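Local atomic coordinates of LRR receptor-like serine/threonine-protein kinase RGI3 (Arabidopsis thaliana, PDB entry 5HZ0), a protein that acts as a plasma-membrane receptor kinase for RGF peptide hormones, helping to maintain the root stem cell niche, and is seen here as its leucine-rich-repeat ectodomain. Residues 180-185 against 202-207; 329-334 against 355-360; 494-499 against 518-523; 592-597 against 609-614. The protein carries 5 engineered substitutions. All coordinates share one frame; numbering follows the deposited sequence.

Interaction 1. Residues 180-185 against 202-207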
# COMPACT_ATOMS: atom_id res chain seq x y z
N ASN A 180 -35.46 -8.84 -5.66
CA ASN A 180 -36.74 -8.69 -4.98
C ASN A 180 -36.62 -7.76 -3.77
O ASN A 180 -37.62 -7.40 -3.16
CB ASN A 180 -37.29 -10.05 -4.55
CG ASN A 180 -38.13 -10.71 -5.62
OD1 ASN A 180 -37.85 -11.83 -6.05
ND2 ASN A 180 -39.17 -10.01 -6.07
N LEU A 181 -35.41 -7.37 -3.41
CA LEU A 181 -35.26 -6.59 -2.21
C LEU A 181 -35.36 -5.15 -2.64
O LEU A 181 -34.38 -4.54 -3.05
CB LEU A 181 -33.89 -6.86 -1.59
CG LEU A 181 -33.72 -8.29 -1.10
CD1 LEU A 181 -32.36 -8.50 -0.44
CD2 LEU A 181 -34.84 -8.63 -0.15
N LYS A 182 -36.55 -4.59 -2.44
CA LYS A 182 -36.87 -3.32 -3.06
C LYS A 182 -36.54 -2.20 -2.11
O LYS A 182 -36.54 -1.04 -2.48
CB LYS A 182 -38.35 -3.29 -3.46
CG LYS A 182 -38.58 -3.22 -4.96
CD LYS A 182 -38.49 -4.58 -5.61
CE LYS A 182 -38.57 -4.48 -7.13
NZ LYS A 182 -38.43 -5.81 -7.81
N ARG A 183 -36.32 -2.55 -0.85
CA ARG A 183 -35.87 -1.59 0.14
C ARG A 183 -34.42 -1.68 0.58
O ARG A 183 -34.02 -0.88 1.42
CB ARG A 183 -36.80 -1.64 1.37
CG ARG A 183 -38.26 -1.57 0.97
CD ARG A 183 -39.16 -1.78 2.15
NE ARG A 183 -40.06 -0.66 2.32
CZ ARG A 183 -41.01 -0.60 3.25
NH1 ARG A 183 -41.18 -1.62 4.08
NH2 ARG A 183 -41.79 0.47 3.34
N VAL A 184 -33.65 -2.65 0.08
CA VAL A 184 -32.27 -2.78 0.55
C VAL A 184 -31.40 -1.58 0.15
O VAL A 184 -31.42 -1.11 -0.98
CB VAL A 184 -31.59 -4.15 0.20
CG1 VAL A 184 -30.90 -4.11 -1.18
CG2 VAL A 184 -30.58 -4.53 1.26
N GLN A 185 -30.64 -1.08 1.12
CA GLN A 185 -29.82 0.12 0.95
C GLN A 185 -28.35 -0.22 0.82
O GLN A 185 -27.65 0.30 -0.05
CB GLN A 185 -30.09 1.15 2.06
CG GLN A 185 -31.43 1.88 1.89
CD GLN A 185 -31.69 2.92 2.98
OE1 GLN A 185 -30.76 3.48 3.56
NE2 GLN A 185 -32.96 3.16 3.27
N ILE A 202 -30.04 -7.29 -9.88
CA ILE A 202 -29.68 -6.31 -8.85
C ILE A 202 -30.13 -4.90 -9.24
O ILE A 202 -30.25 -4.01 -8.38
CB ILE A 202 -28.17 -6.30 -8.52
CG1 ILE A 202 -27.97 -5.97 -7.04
CG2 ILE A 202 -27.42 -5.29 -9.39
CD1 ILE A 202 -26.55 -5.76 -6.62
N GLY A 203 -30.39 -4.70 -10.52
CA GLY A 203 -30.92 -3.45 -11.01
C GLY A 203 -32.36 -3.20 -10.59
O GLY A 203 -32.88 -2.11 -10.81
N TYR A 204 -33.00 -4.22 -10.01
CA TYR A 204 -34.38 -4.11 -9.52
C TYR A 204 -34.43 -3.58 -8.08
O TYR A 204 -35.51 -3.33 -7.56
CB TYR A 204 -35.10 -5.47 -9.56
CG TYR A 204 -35.56 -5.91 -10.94
CD1 TYR A 204 -36.32 -5.07 -11.73
CD2 TYR A 204 -35.23 -7.18 -11.44
CE1 TYR A 204 -36.74 -5.47 -12.99
CE2 TYR A 204 -35.64 -7.58 -12.70
CZ TYR A 204 -36.40 -6.72 -13.47
OH TYR A 204 -36.82 -7.10 -14.72
N CYS A 205 -33.27 -3.40 -7.45
CA CYS A 205 -33.27 -2.98 -6.06
C CYS A 205 -33.21 -1.48 -6.09
O CYS A 205 -32.12 -0.91 -6.17
CB CYS A 205 -32.01 -3.52 -5.38
SG CYS A 205 -31.80 -5.36 -5.41
N THR A 206 -34.36 -0.83 -5.90
CA THR A 206 -34.49 0.56 -6.33
C THR A 206 -33.83 1.52 -5.35
O THR A 206 -33.34 2.57 -5.74
CB THR A 206 -35.96 0.95 -6.63
OG1 THR A 206 -36.64 1.35 -5.42
CG2 THR A 206 -36.71 -0.20 -7.26
N GLU A 207 -33.82 1.12 -4.09
CA GLU A 207 -33.23 1.88 -2.99
C GLU A 207 -31.74 1.63 -2.76
O GLU A 207 -31.17 2.19 -1.82
CB GLU A 207 -33.99 1.55 -1.71
CG GLU A 207 -35.44 1.92 -1.81
CD GLU A 207 -35.62 3.44 -1.90
OE1 GLU A 207 -35.42 4.13 -0.88
OE2 GLU A 207 -35.97 3.94 -3.00

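Interaction 2. Residues 329-334 against 355-360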
# COMPACT_ATOMS: atom_id res chain seq x y z
N THR A 329 -7.16 16.34 -5.00
CA THR A 329 -6.03 16.08 -4.11
C THR A 329 -4.99 15.12 -4.66
O THR A 329 -3.81 15.23 -4.36
CB THR A 329 -6.49 15.68 -2.70
OG1 THR A 329 -7.16 14.41 -2.73
CG2 THR A 329 -7.41 16.72 -2.15
N MET A 330 -5.47 14.14 -5.42
CA MET A 330 -4.64 13.01 -5.82
C MET A 330 -4.87 12.67 -7.29
O MET A 330 -6.01 12.43 -7.70
CB MET A 330 -4.97 11.80 -4.95
CG MET A 330 -3.99 10.65 -5.12
SD MET A 330 -4.33 9.30 -3.98
CE MET A 330 -4.26 10.17 -2.41
N PHE A 331 -3.80 12.68 -8.07
CA PHE A 331 -3.91 12.32 -9.47
C PHE A 331 -2.86 11.23 -9.80
O PHE A 331 -1.65 11.52 -9.93
CB PHE A 331 -3.73 13.59 -10.32
CG PHE A 331 -3.82 13.38 -11.81
CD1 PHE A 331 -4.65 12.41 -12.34
CD2 PHE A 331 -3.05 14.15 -12.68
CE1 PHE A 331 -4.72 12.20 -13.72
CE2 PHE A 331 -3.11 13.94 -14.05
CZ PHE A 331 -3.96 12.96 -14.58
N PHE A 332 -3.34 10.00 -9.97
CA PHE A 332 -2.48 8.88 -10.35
C PHE A 332 -2.88 8.36 -11.72
O PHE A 332 -3.94 7.74 -11.88
CB PHE A 332 -2.56 7.72 -9.33
CG PHE A 332 -1.92 8.02 -7.99
CD1 PHE A 332 -1.32 9.25 -7.74
CD2 PHE A 332 -1.92 7.06 -6.98
CE1 PHE A 332 -0.74 9.52 -6.49
CE2 PHE A 332 -1.34 7.32 -5.75
CZ PHE A 332 -0.74 8.56 -5.50
N ALA A 333 -2.07 8.71 -12.72
CA ALA A 333 -2.10 8.14 -14.07
C ALA A 333 -0.93 7.19 -14.46
O ALA A 333 -0.72 6.95 -15.65
CB ALA A 333 -2.31 9.22 -15.11
N TRP A 334 -0.09 6.79 -13.50
CA TRP A 334 1.14 6.04 -13.82
C TRP A 334 0.90 4.69 -14.51
O TRP A 334 -0.17 4.09 -14.37
CB TRP A 334 2.09 5.91 -12.62
CG TRP A 334 1.56 5.19 -11.39
CD1 TRP A 334 0.75 5.71 -10.42
CD2 TRP A 334 1.86 3.84 -10.99
NE1 TRP A 334 0.50 4.75 -9.45
CE2 TRP A 334 1.17 3.60 -9.78
CE3 TRP A 334 2.63 2.81 -11.54
CZ2 TRP A 334 1.24 2.38 -9.11
CZ3 TRP A 334 2.70 1.60 -10.88
CH2 TRP A 334 2.00 1.39 -9.68
N ILE A 355 0.92 13.81 -7.16
CA ILE A 355 0.83 13.55 -8.59
C ILE A 355 1.79 12.39 -8.94
O ILE A 355 2.99 12.51 -8.72
CB ILE A 355 1.22 14.80 -9.39
CG1 ILE A 355 0.32 15.97 -9.04
CG2 ILE A 355 1.18 14.51 -10.89
CD1 ILE A 355 0.86 17.30 -9.53
N ASP A 356 1.26 11.27 -9.43
CA ASP A 356 2.13 10.24 -10.01
C ASP A 356 1.75 9.97 -11.46
O ASP A 356 0.72 9.34 -11.75
CB ASP A 356 2.08 8.94 -9.19
CG ASP A 356 3.19 7.93 -9.58
OD1 ASP A 356 3.79 8.05 -10.67
OD2 ASP A 356 3.45 7.00 -8.76
N LEU A 357 2.59 10.49 -12.36
CA LEU A 357 2.52 10.27 -13.81
C LEU A 357 3.56 9.29 -14.41
O LEU A 357 3.74 9.24 -15.63
CB LEU A 357 2.47 11.61 -14.55
CG LEU A 357 1.32 12.50 -14.06
CD1 LEU A 357 1.33 13.86 -14.74
CD2 LEU A 357 -0.03 11.81 -14.25
N SER A 358 4.29 8.57 -13.56
CA SER A 358 5.42 7.73 -14.03
C SER A 358 5.01 6.68 -15.04
O SER A 358 3.84 6.31 -15.15
CB SER A 358 6.09 6.98 -12.86
OG SER A 358 6.51 7.83 -11.80
N TYR A 359 5.99 6.21 -15.80
CA TYR A 359 5.79 5.13 -16.77
C TYR A 359 4.74 5.49 -17.81
O TYR A 359 3.71 4.82 -17.97
CB TYR A 359 5.42 3.81 -16.07
CG TYR A 359 6.51 3.26 -15.18
CD1 TYR A 359 7.64 2.65 -15.72
CD2 TYR A 359 6.40 3.34 -13.80
CE1 TYR A 359 8.65 2.15 -14.90
CE2 TYR A 359 7.38 2.85 -12.98
CZ TYR A 359 8.50 2.26 -13.53
OH TYR A 359 9.46 1.78 -12.68
N ASN A 360 5.05 6.54 -18.56
CA ASN A 360 4.29 6.93 -19.72
C ASN A 360 5.25 7.43 -20.78
O ASN A 360 6.47 7.26 -20.69
CB ASN A 360 3.29 8.04 -19.38
CG ASN A 360 2.08 7.53 -18.64
OD1 ASN A 360 1.19 6.93 -19.24
ND2 ASN A 360 2.02 7.78 -17.33

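Interaction 3. Residues 494-499 against 518-523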
# COMPACT_ATOMS: atom_id res chain seq x y z
N GLU A 494 24.84 9.40 9.60
CA GLU A 494 23.61 8.65 9.38
C GLU A 494 23.71 7.81 8.12
O GLU A 494 22.81 7.04 7.80
CB GLU A 494 22.43 9.63 9.24
CG GLU A 494 22.32 10.61 10.38
CD GLU A 494 21.86 9.96 11.66
OE1 GLU A 494 20.66 10.12 11.99
OE2 GLU A 494 22.68 9.30 12.35
N LEU A 495 24.83 7.94 7.41
CA LEU A 495 24.91 7.36 6.08
C LEU A 495 24.92 5.84 6.19
O LEU A 495 25.82 5.26 6.77
CB LEU A 495 26.20 7.86 5.41
CG LEU A 495 26.36 7.80 3.90
CD1 LEU A 495 25.15 8.39 3.21
CD2 LEU A 495 27.62 8.57 3.52
N THR A 496 23.89 5.21 5.64
CA THR A 496 23.81 3.76 5.57
C THR A 496 24.51 3.19 4.31
O THR A 496 25.14 2.14 4.36
CB THR A 496 22.35 3.26 5.68
OG1 THR A 496 22.30 1.85 5.46
CG2 THR A 496 21.44 3.95 4.67
N LYS A 497 24.34 3.89 3.20
CA LYS A 497 24.73 3.41 1.88
C LYS A 497 25.35 4.54 1.09
O LYS A 497 24.71 5.58 0.91
CB LYS A 497 23.51 2.90 1.12
CG LYS A 497 22.82 1.77 1.82
CD LYS A 497 21.84 1.06 0.93
CE LYS A 497 21.14 -0.02 1.71
NZ LYS A 497 20.11 -0.65 0.85
N LEU A 498 26.58 4.33 0.62
CA LEU A 498 27.28 5.33 -0.17
C LEU A 498 27.85 4.69 -1.44
O LEU A 498 28.74 3.85 -1.37
CB LEU A 498 28.42 5.96 0.64
CG LEU A 498 29.33 6.89 -0.15
CD1 LEU A 498 28.51 8.00 -0.78
CD2 LEU A 498 30.45 7.46 0.71
N ASN A 499 27.34 5.12 -2.58
CA ASN A 499 27.80 4.62 -3.85
C ASN A 499 28.32 5.76 -4.72
O ASN A 499 27.55 6.59 -5.20
CB ASN A 499 26.63 3.90 -4.53
CG ASN A 499 27.02 3.23 -5.84
OD1 ASN A 499 28.12 3.42 -6.35
ND2 ASN A 499 26.09 2.47 -6.40
N SER A 518 27.37 4.40 10.63
CA SER A 518 26.18 3.70 10.17
C SER A 518 26.37 3.00 8.83
O SER A 518 25.43 2.41 8.31
CB SER A 518 25.00 4.66 10.15
OG SER A 518 24.76 5.18 11.45
N LEU A 519 27.58 3.04 8.29
CA LEU A 519 27.74 2.66 6.88
C LEU A 519 27.69 1.15 6.69
O LEU A 519 28.58 0.43 7.13
CB LEU A 519 29.08 3.19 6.39
CG LEU A 519 29.21 3.46 4.90
CD1 LEU A 519 28.04 4.30 4.43
CD2 LEU A 519 30.53 4.17 4.64
N GLN A 520 26.63 0.70 6.05
CA GLN A 520 26.45 -0.70 5.65
C GLN A 520 27.06 -1.03 4.28
O GLN A 520 27.60 -2.11 4.08
CB GLN A 520 24.96 -1.09 5.71
CG GLN A 520 24.37 -1.09 7.12
CD GLN A 520 22.84 -1.19 7.13
OE1 GLN A 520 22.24 -1.64 6.16
NE2 GLN A 520 22.22 -0.74 8.22
N LEU A 521 26.96 -0.10 3.34
CA LEU A 521 27.35 -0.39 1.98
C LEU A 521 28.25 0.70 1.49
O LEU A 521 27.91 1.88 1.59
CB LEU A 521 26.11 -0.51 1.07
CG LEU A 521 26.32 -0.85 -0.42
CD1 LEU A 521 25.17 -1.68 -0.95
CD2 LEU A 521 26.48 0.41 -1.27
N LEU A 522 29.42 0.32 0.96
CA LEU A 522 30.32 1.30 0.38
C LEU A 522 30.82 0.85 -0.99
O LEU A 522 31.53 -0.15 -1.12
CB LEU A 522 31.50 1.61 1.31
CG LEU A 522 32.57 2.54 0.71
CD1 LEU A 522 32.00 3.94 0.44
CD2 LEU A 522 33.80 2.62 1.58
N ASN A 523 30.43 1.60 -2.02
CA ASN A 523 30.90 1.33 -3.36
C ASN A 523 31.77 2.44 -3.91
O ASN A 523 31.28 3.52 -4.24
CB ASN A 523 29.73 1.08 -4.30
CG ASN A 523 30.17 0.40 -5.59
OD1 ASN A 523 31.37 0.30 -5.87
ND2 ASN A 523 29.21 -0.05 -6.38

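Interaction 4. Residues 592-597 against 609-614. With NAG (2-acetamido-2-deoxy-beta-D-glucopyranose), chain E.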
# COMPACT_ATOMS: atom_id res chain seq x y z
N VAL A 592 30.51 -14.11 2.03
CA VAL A 592 29.72 -14.91 1.11
C VAL A 592 30.38 -14.87 -0.24
O VAL A 592 30.68 -15.89 -0.84
CB VAL A 592 28.28 -14.36 0.99
CG1 VAL A 592 27.50 -15.11 -0.08
CG2 VAL A 592 27.56 -14.40 2.35
N SER A 593 30.53 -13.65 -0.75
CA SER A 593 31.18 -13.43 -2.03
C SER A 593 32.50 -12.66 -1.87
O SER A 593 32.56 -11.63 -1.19
CB SER A 593 30.24 -12.67 -2.97
OG SER A 593 30.84 -12.47 -4.23
N LEU A 594 33.54 -13.17 -2.50
CA LEU A 594 34.87 -12.58 -2.45
C LEU A 594 35.42 -12.50 -3.85
O LEU A 594 35.51 -13.52 -4.52
CB LEU A 594 35.81 -13.44 -1.59
CG LEU A 594 37.26 -12.94 -1.55
CD1 LEU A 594 37.31 -11.49 -1.10
CD2 LEU A 594 38.15 -13.82 -0.65
N ASN A 595 35.76 -11.30 -4.33
CA ASN A 595 36.41 -11.18 -5.62
C ASN A 595 37.79 -10.51 -5.45
O ASN A 595 37.87 -9.30 -5.18
CB ASN A 595 35.51 -10.42 -6.59
CG ASN A 595 35.96 -10.51 -8.03
OD1 ASN A 595 37.13 -10.81 -8.29
ND2 ASN A 595 35.05 -10.23 -8.99
N ILE A 596 38.84 -11.33 -5.56
CA ILE A 596 40.25 -10.91 -5.50
C ILE A 596 41.03 -10.89 -6.83
O ILE A 596 42.24 -10.68 -6.84
CB ILE A 596 41.06 -11.66 -4.40
CG1 ILE A 596 40.85 -13.18 -4.48
CG2 ILE A 596 40.68 -11.16 -3.02
CD1 ILE A 596 41.38 -13.84 -5.71
N SER A 597 40.34 -11.16 -7.93
CA SER A 597 40.97 -11.35 -9.23
C SER A 597 41.64 -10.10 -9.79
O SER A 597 41.39 -8.99 -9.36
CB SER A 597 39.95 -11.87 -10.24
OG SER A 597 39.09 -10.83 -10.67
N PRO A 609 35.84 -25.15 2.18
CA PRO A 609 34.80 -24.89 1.19
C PRO A 609 34.79 -23.41 0.77
O PRO A 609 34.60 -23.17 -0.42
CB PRO A 609 33.50 -25.31 1.90
CG PRO A 609 33.96 -26.11 3.13
CD PRO A 609 35.30 -25.58 3.48
N PHE A 610 35.04 -22.46 1.68
CA PHE A 610 35.13 -21.07 1.20
C PHE A 610 36.12 -20.91 0.06
O PHE A 610 35.72 -20.69 -1.08
CB PHE A 610 35.42 -20.04 2.31
CG PHE A 610 35.34 -18.62 1.83
CD1 PHE A 610 36.43 -18.01 1.22
CD2 PHE A 610 34.19 -17.89 2.00
CE1 PHE A 610 36.37 -16.68 0.76
CE2 PHE A 610 34.11 -16.60 1.51
CZ PHE A 610 35.19 -16.01 0.92
N PHE A 611 37.42 -21.04 0.35
CA PHE A 611 38.42 -20.77 -0.68
C PHE A 611 38.35 -21.72 -1.87
O PHE A 611 38.62 -21.30 -3.00
CB PHE A 611 39.82 -20.64 -0.08
CG PHE A 611 39.95 -19.48 0.84
CD1 PHE A 611 39.89 -18.18 0.36
CD2 PHE A 611 40.07 -19.69 2.20
CE1 PHE A 611 39.97 -17.11 1.22
CE2 PHE A 611 40.16 -18.63 3.07
CZ PHE A 611 40.10 -17.33 2.58
N ARG A 612 37.91 -22.95 -1.63
CA ARG A 612 37.66 -23.89 -2.71
C ARG A 612 36.59 -23.41 -3.71
O ARG A 612 36.69 -23.72 -4.90
CB ARG A 612 37.28 -25.26 -2.16
CG ARG A 612 37.39 -26.38 -3.16
CD ARG A 612 38.86 -26.72 -3.44
NE ARG A 612 39.09 -28.16 -3.37
CZ ARG A 612 38.95 -29.00 -4.39
NH1 ARG A 612 38.56 -28.55 -5.58
NH2 ARG A 612 39.18 -30.30 -4.23
N ARG A 613 35.57 -22.68 -3.24
CA ARG A 613 34.59 -22.09 -4.17
C ARG A 613 35.13 -20.93 -5.05
O ARG A 613 34.51 -20.58 -6.05
CB ARG A 613 33.22 -21.78 -3.50
CG ARG A 613 32.75 -20.31 -3.56
CD ARG A 613 31.36 -20.12 -2.99
NE ARG A 613 31.09 -20.50 -1.58
CZ ARG A 613 31.81 -20.14 -0.50
NH1 ARG A 613 31.43 -20.56 0.71
NH2 ARG A 613 32.96 -19.44 -0.64
N LEU A 614 36.30 -20.38 -4.73
CA LEU A 614 36.86 -19.30 -5.55
C LEU A 614 37.27 -19.84 -6.92
O LEU A 614 38.06 -20.79 -7.01
CB LEU A 614 38.07 -18.61 -4.90
CG LEU A 614 37.99 -17.79 -3.61
CD1 LEU A 614 39.37 -17.25 -3.27
CD2 LEU A 614 36.98 -16.64 -3.69
C1 NAG E . 33.70 -9.93 -8.57
C2 NAG E . 33.09 -9.19 -9.77
C3 NAG E . 31.58 -8.98 -9.65
C4 NAG E . 30.86 -10.25 -9.19
C5 NAG E . 31.59 -10.84 -7.98
C6 NAG E . 31.01 -12.18 -7.54
C7 NAG E . 34.06 -7.44 -11.15
C8 NAG E . 34.83 -6.14 -11.18
N2 NAG E . 33.76 -7.91 -9.95
O3 NAG E . 31.07 -8.67 -10.92
O4 NAG E . 29.49 -9.98 -8.96
O5 NAG E . 32.94 -11.08 -8.32
O6 NAG E . 31.25 -13.14 -8.54
O7 NAG E . 33.71 -8.00 -12.19

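Interaction 1. Residues 180-185 against 202-207
Tyr204 meets Lys182 as the two side chains lie side by side and point the same way. The lysine chain bends at chi2 (82°), and its CE passes 3.3 Å from Tyr204 O. Its NZ sits 3.8 Å from Tyr204 CB, but the ammonium is hydrogen-bonded to Gly179 O, so it is held by its own loop rather than by the tyrosine. Cys205 follows, with CB 3.5 Å from Leu181 O and its CA making a weak C-H...O contact with the same carbonyl, and Val184 CG1 lies 4.4 Å from Cys205 CB. At Thr206 the touch is lighter, CG2 reaching Lys182 CG at 4.2 Å. Glu207 starts out toward 180-185 and lays CG 3.2 Å from Lys182 O, while OE2 forms a salt bridge with Lys231. The two segments are equivalent loops of successive leucine-rich repeats, each leading into a strand of the solenoid, 186-188 and 210-212. No hydrogen bond joins them: carbonyl oxygens of 180-185 face mainly carbon atoms of 202-207, which implies cohesion by van der Waals and C-H...O contacts, with the charged ends of Lys182 and Glu207 paired elsewhere.

Interaction 2. Residues 329-334 against 355-360
Trp334 carries CG between the backbone N and the carbonyl carbon (chi1 61°), and Asp356 holds its CG anti to the backbone N (chi1 -168°), which brings the carboxylate over one face of the indole. The two belong to neighbouring turns of the leucine-rich-repeat solenoid, where strands 330-332 and 354-356 run parallel, and both lie in the experimentally established RGF-recognition motif. Carboxylate and ring planes are only 17° apart, and OD2 stands 3.4 Å above the ring, displaced toward the rim near CD1. The bound peptide completes the arrangement: its backbone is hydrogen-bonded both to Asp356 OD2 and to Trp334 NE1, while Phe332 packs on the peptide backbone and Tyr359 on one of its polar side chains. The other carboxylate oxygen, OD1, accepts from Ser358 N at 3.0 Å, forming an Asx turn, and from Ser358 OG on its syn side. Two donors thus fix the rotation of the group that meets the hormone. An alanine here would probably leave both Ser358 donors without their acceptor, cost the peptide backbone one of its two hydrogen bonds here, and take the carboxylate from the indole face. Between the strands, Asp356 N donates to Phe331 O at 3.0 Å, and Asp356 O receives a weak bond from Ala333 N. Past the strand ends, Asn360 ND2 bridges Leu357 O, at 2.8 Å, and more weakly Ala333 O. On the side of Phe331, Leu357 CD2 sits 3.6 Å from Ala333 CB and makes an off-centre CH-pi contact with the Phe331 ring, 4.2 Å from its centroid.

Interaction 3. Residues 494-499 against 518-523
The carboxamides of Asn499 and Asn523 lie side by side and point the same way, their planes 20° apart. Asn499 OD1 comes 3.5 Å from Asn523 CB and 3.6 Å from Asn523 ND2, a contact only; each OD1 accepts from a backbone N two residues on, Ala501 and Gly525. Asn548 of the next strand touches Asn523 and Asp475 of the preceding one touches Asn499, so this polar row continues across neighbouring turns. Strands 497-499 and 521-523 are parallel, 7° apart, and belong to successive leucine-rich repeats; Leu495 and Leu498, like Leu519 and Leu522, fill the first two leucine positions of the LxxLxL consensus. Their side chains stack turn on turn inside the solenoid. Leu498 and Leu522 lie side by side, CD2 to CD1 at 3.9 Å, and Leu519 CD1 meets Leu495 CG at the same separation. Backbone bonds set the register: Leu498 N donates to Leu521 O, and Asn523 N to Leu498 O at 2.9 Å. Just before the strands Thr496 O is gripped twice, by Gln520 N at 2.7 Å and by Leu521 N at 3.1 Å. The hydroxyl OG1 of the same threonine lies 3.5 Å from Gln520 CD.

Interaction 4. Residues 592-597 against 609-614
Leu594, on the outermost strand of the parallel array at its C-terminal end, packs against Phe610, Phe611 and Leu614 in an apolar contact that joins strand 593-595 to helix 609-613 and the residue after it. Leu594 and Phe610 cross at about a right angle, and the leucine meets the edge of the ring: CB lies 3.6 Å from Phe610 CZ, and CD2 3.7 Å from Phe610 CE1. Phe610 in turn sets CD1 3.5 Å above one face of the Phe611 ring, toward its rim. From the other end of the segment, Leu614 CD2 reaches Leu594 O at 3.5 Å and Leu594 CB at 4.0 Å. An alanine in place of Phe610 would probably open a gap beside Leu594 and leave that Phe611 face without its neighbour. Away from the helix, Asn595 ND2 is covalently bound to C1 of an N-acetylglucosamine, itself hydrogen-bonded to Asp572. Asn595 OD1 accepts from Ser597 N at 3.2 Å, an Asx turn, and also from Ser597 OG at 3.1 Å; the two bonds restrain the glycosylated amide. A strand at the end of the stack, its apolar side met by a short helix, is consistent with C-terminal capping of a leucine-rich-repeat solenoid.

Overall arrangement
From the N terminus the four contacts come strictly in series, none nesting in or crossing another. Interaction 1 closes a loop of 16 residues, joining the loops ahead of strands 186-188 and 210-212. Interaction 2 closes one of 20, tying two turns at the peptide-binding surface, about 37 Å from interaction 1 between centres. In interaction 3 the closed span is 18 residues and the partners are parallel strands nearer the C-terminal end, on the opposite side of the chain's centre from interaction 1. Interaction 4, its centre about 23 Å from that of interaction 3, closes the shortest span, 11 residues, and joins the outermost strand of the parallel array, 593-595, to helix 609-613.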